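Local coordinates for protein phosphorylated carbohydrates phosphatase TM_1254 (Thermotoga maritima msb8, PDB 3KBB) that removes phosphate from a range of sugar phosphates, erythrose 4-phosphate and fructose 6-phosphate among them, with a divalent metal such as cobalt or magnesium as cofactor, at residues F6-T15 / R117-F127. Numbering follows the deposited sequence.
Sequences FDMDGVLMDT and RLRRLDLEKYF. With SO4 (sulfate ion), chain D.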
# COMPACT_ATOMS: atom_id res chain seq x y z
N PHE A 6 -8.02 -6.30 1.50
CA PHE A 6 -6.71 -6.08 0.91
C PHE A 6 -6.14 -4.76 1.39
O PHE A 6 -6.81 -3.73 1.34
CB PHE A 6 -6.81 -5.99 -0.61
CG PHE A 6 -7.03 -7.32 -1.28
CD1 PHE A 6 -5.96 -8.00 -1.88
CD2 PHE A 6 -8.31 -7.90 -1.31
CE1 PHE A 6 -6.16 -9.25 -2.53
CE2 PHE A 6 -8.51 -9.13 -1.95
CZ PHE A 6 -7.42 -9.81 -2.53
N ASP A 7 -4.87 -4.76 1.76
CA ASP A 7 -4.11 -3.50 1.76
C ASP A 7 -3.90 -3.05 0.31
O ASP A 7 -3.99 -3.87 -0.62
CB ASP A 7 -2.77 -3.72 2.46
CG ASP A 7 -2.03 -2.42 2.72
OD1 ASP A 7 -2.70 -1.38 2.91
OD2 ASP A 7 -0.80 -2.45 2.69
N MSE A 8 -3.67 -1.75 0.10
CA MSE A 8 -3.54 -1.24 -1.28
C MSE A 8 -2.10 -1.29 -1.75
O MSE A 8 -1.73 -2.13 -2.58
CB MSE A 8 -4.15 0.17 -1.38
CG MSE A 8 -4.10 0.63 -2.78
SE MSE A 8 -4.81 2.45 -2.99
CE MSE A 8 -3.46 3.45 -2.04
N ASP A 9 -1.27 -0.42 -1.19
CA ASP A 9 0.08 -0.30 -1.70
C ASP A 9 0.91 -1.46 -1.23
O ASP A 9 1.01 -1.74 -0.03
CB ASP A 9 0.71 0.98 -1.23
CG ASP A 9 2.06 1.18 -1.84
OD1 ASP A 9 2.11 1.55 -3.01
OD2 ASP A 9 3.08 0.93 -1.15
N GLY A 10 1.54 -2.11 -2.18
CA GLY A 10 2.35 -3.28 -1.91
C GLY A 10 1.58 -4.58 -2.05
O GLY A 10 2.15 -5.66 -1.87
N VAL A 11 0.29 -4.50 -2.35
CA VAL A 11 -0.50 -5.69 -2.61
C VAL A 11 -1.17 -5.52 -3.96
O VAL A 11 -0.91 -6.28 -4.86
CB VAL A 11 -1.56 -5.96 -1.51
CG1 VAL A 11 -2.34 -7.19 -1.81
CG2 VAL A 11 -0.93 -6.03 -0.10
N LEU A 12 -2.01 -4.49 -4.11
CA LEU A 12 -2.66 -4.31 -5.41
C LEU A 12 -1.74 -3.73 -6.50
O LEU A 12 -1.86 -4.06 -7.69
CB LEU A 12 -3.91 -3.44 -5.23
CG LEU A 12 -4.97 -3.90 -4.24
CD1 LEU A 12 -6.15 -2.89 -4.37
CD2 LEU A 12 -5.44 -5.28 -4.53
N MSE A 13 -0.83 -2.86 -6.06
CA MSE A 13 0.20 -2.30 -6.91
C MSE A 13 1.27 -1.74 -5.99
O MSE A 13 1.05 -1.60 -4.78
CB MSE A 13 -0.38 -1.24 -7.85
CG MSE A 13 -0.80 0.07 -7.22
SE MSE A 13 -2.25 0.05 -5.90
CE MSE A 13 -1.13 1.10 -4.75
N ASP A 14 2.46 -1.52 -6.54
CA ASP A 14 3.62 -1.14 -5.72
C ASP A 14 4.19 0.23 -6.13
O ASP A 14 4.77 0.37 -7.21
CB ASP A 14 4.75 -2.18 -5.86
CG ASP A 14 4.33 -3.59 -5.52
OD1 ASP A 14 3.38 -3.79 -4.75
OD2 ASP A 14 5.00 -4.51 -6.04
N THR A 15 4.05 1.22 -5.26
CA THR A 15 4.59 2.55 -5.60
C THR A 15 6.04 2.71 -5.18
O THR A 15 6.78 3.52 -5.79
CB THR A 15 3.80 3.70 -4.96
OG1 THR A 15 3.81 3.56 -3.52
CG2 THR A 15 2.35 3.72 -5.51
N ARG A 117 -5.36 6.74 -7.72
CA ARG A 117 -4.54 5.57 -8.14
C ARG A 117 -5.41 4.41 -8.56
O ARG A 117 -5.22 3.83 -9.63
CB ARG A 117 -3.63 5.10 -7.00
CG ARG A 117 -2.40 5.94 -6.76
CD ARG A 117 -1.51 5.28 -5.72
NE ARG A 117 -0.84 6.29 -4.91
CZ ARG A 117 -0.33 6.08 -3.71
NH1 ARG A 117 -0.42 4.89 -3.12
NH2 ARG A 117 0.24 7.10 -3.08
N LEU A 118 -6.38 4.06 -7.72
CA LEU A 118 -7.24 2.92 -8.01
C LEU A 118 -8.03 3.16 -9.28
O LEU A 118 -8.27 2.24 -10.06
CB LEU A 118 -8.21 2.70 -6.86
CG LEU A 118 -7.62 2.15 -5.56
CD1 LEU A 118 -8.70 2.23 -4.50
CD2 LEU A 118 -7.15 0.70 -5.78
N ARG A 119 -8.49 4.40 -9.47
CA ARG A 119 -9.28 4.72 -10.68
C ARG A 119 -8.45 4.58 -11.95
O ARG A 119 -8.92 4.00 -12.94
CB ARG A 119 -9.91 6.11 -10.59
CG ARG A 119 -11.05 6.33 -11.62
CD ARG A 119 -11.79 7.67 -11.37
NE ARG A 119 -13.08 7.77 -12.08
CZ ARG A 119 -14.23 7.24 -11.65
NH1 ARG A 119 -14.26 6.54 -10.52
NH2 ARG A 119 -15.34 7.38 -12.36
N ARG A 120 -7.22 5.08 -11.93
CA ARG A 120 -6.30 4.97 -13.06
C ARG A 120 -6.08 3.51 -13.42
O ARG A 120 -5.94 3.18 -14.59
CB ARG A 120 -4.96 5.61 -12.70
CG ARG A 120 -4.14 6.17 -13.85
CD ARG A 120 -2.91 6.96 -13.32
NE ARG A 120 -3.17 8.34 -12.85
CZ ARG A 120 -2.78 8.82 -11.66
NH1 ARG A 120 -2.13 8.04 -10.79
NH2 ARG A 120 -3.03 10.08 -11.32
N LEU A 121 -6.08 2.63 -12.40
CA LEU A 121 -5.80 1.21 -12.64
C LEU A 121 -7.08 0.40 -12.83
O LEU A 121 -7.01 -0.79 -13.03
CB LEU A 121 -4.94 0.62 -11.51
CG LEU A 121 -3.53 1.21 -11.35
CD1 LEU A 121 -2.84 0.53 -10.18
CD2 LEU A 121 -2.72 1.05 -12.63
N ASP A 122 -8.22 1.07 -12.78
CA ASP A 122 -9.53 0.41 -12.88
C ASP A 122 -9.70 -0.75 -11.88
O ASP A 122 -10.17 -1.83 -12.25
CB ASP A 122 -9.80 -0.06 -14.33
CG ASP A 122 -11.23 -0.48 -14.54
OD1 ASP A 122 -12.13 0.10 -13.90
OD2 ASP A 122 -11.46 -1.44 -15.31
N LEU A 123 -9.29 -0.53 -10.63
CA LEU A 123 -9.43 -1.55 -9.55
C LEU A 123 -10.47 -1.11 -8.55
O LEU A 123 -10.89 -1.88 -7.70
CB LEU A 123 -8.08 -1.78 -8.85
CG LEU A 123 -6.89 -2.35 -9.63
CD1 LEU A 123 -5.60 -2.38 -8.75
CD2 LEU A 123 -7.21 -3.71 -10.15
N GLU A 124 -10.93 0.14 -8.67
CA GLU A 124 -11.88 0.68 -7.73
C GLU A 124 -13.25 -0.01 -7.78
O GLU A 124 -13.90 -0.21 -6.77
CB GLU A 124 -12.02 2.16 -8.02
CG GLU A 124 -12.39 3.00 -6.87
CD GLU A 124 -12.56 4.40 -7.33
OE1 GLU A 124 -11.52 5.05 -7.60
OE2 GLU A 124 -13.73 4.83 -7.49
N LYS A 125 -13.67 -0.43 -8.97
CA LYS A 125 -14.98 -1.03 -9.15
C LYS A 125 -15.25 -2.34 -8.39
O LYS A 125 -16.42 -2.73 -8.16
CB LYS A 125 -15.21 -1.26 -10.65
CG LYS A 125 -14.21 -2.22 -11.27
CD LYS A 125 -14.45 -2.40 -12.77
CE LYS A 125 -13.45 -3.39 -13.29
NZ LYS A 125 -13.38 -3.46 -14.78
N TYR A 126 -14.20 -3.05 -7.98
CA TYR A 126 -14.40 -4.30 -7.25
C TYR A 126 -14.89 -4.23 -5.80
O TYR A 126 -15.47 -5.20 -5.25
CB TYR A 126 -13.13 -5.17 -7.31
CG TYR A 126 -12.69 -5.46 -8.71
CD1 TYR A 126 -13.36 -6.42 -9.46
CD2 TYR A 126 -11.66 -4.73 -9.30
CE1 TYR A 126 -12.98 -6.67 -10.76
CE2 TYR A 126 -11.27 -4.99 -10.64
CZ TYR A 126 -11.95 -5.98 -11.34
OH TYR A 126 -11.60 -6.27 -12.64
N PHE A 127 -14.57 -3.13 -5.14
CA PHE A 127 -14.73 -3.09 -3.70
C PHE A 127 -16.10 -2.69 -3.23
O PHE A 127 -16.71 -1.78 -3.79
CB PHE A 127 -13.65 -2.16 -3.14
CG PHE A 127 -12.26 -2.73 -3.33
CD1 PHE A 127 -11.82 -3.72 -2.47
CD2 PHE A 127 -11.49 -2.35 -4.40
CE1 PHE A 127 -10.58 -4.30 -2.64
CE2 PHE A 127 -10.22 -2.88 -4.59
CZ PHE A 127 -9.77 -3.91 -3.72
S SO4 D . -1.06 1.47 2.45
O1 SO4 D . -1.85 0.91 1.34
O2 SO4 D . 0.32 1.02 2.36
O3 SO4 D . -0.97 2.94 2.32
O4 SO4 D . -1.57 1.09 3.81
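The turn that follows strand 3-7 packs against the last turn of helix 111-120 and the loop after it, with the CA atoms of Leu12 and Leu123 8.4 Å apart; no hydrogen bond crosses, so side chains carry the contact. Leu12 suits its buried place as a compact apolar side chain: its CD1 branch meets Phe127 CZ at 3.8 Å and also Leu118 CD2, while CB packs on Leu123 CD1. Met8, present as selenomethionine, with CG anti to its own nitrogen (chi1 -176°), stretches out until SE lies 3.8 Å from Leu118 CG; beyond it, CE bends to the guanidinium of Arg117. Met13, likewise selenomethionine, sets CG 3.6 Å from Leu121 CD1. Thr15 CG2 sits over one face of the Arg117 guanidinium, displaced toward the rim, and Arg117 NH2 pairs with Glu113. Asp9 OD1 is 4.2 Å from Arg117 NH1, but no N-H points at it, so the pair probably contributes charge attraction alone. Thr15 N reaches Asp9 OD1 on the syn side, and Thr15 OG1, 2.7 Å from Asp9 OD1, comes from above the other face. An alanine at Asp9 would probably leave Thr15 N and OG1 without their shared acceptor and Arg117 without this nearby negative charge. Asp9 N also bonds sulfate O1, beside Asp7, probably the nucleophile. The loop carries the DxDGV signature (motif I) of HAD phosphatases, joined here to the helix after strand 102-106 of the Rossmann-like sheet; the sulfate probably marks the substrate phosphate site.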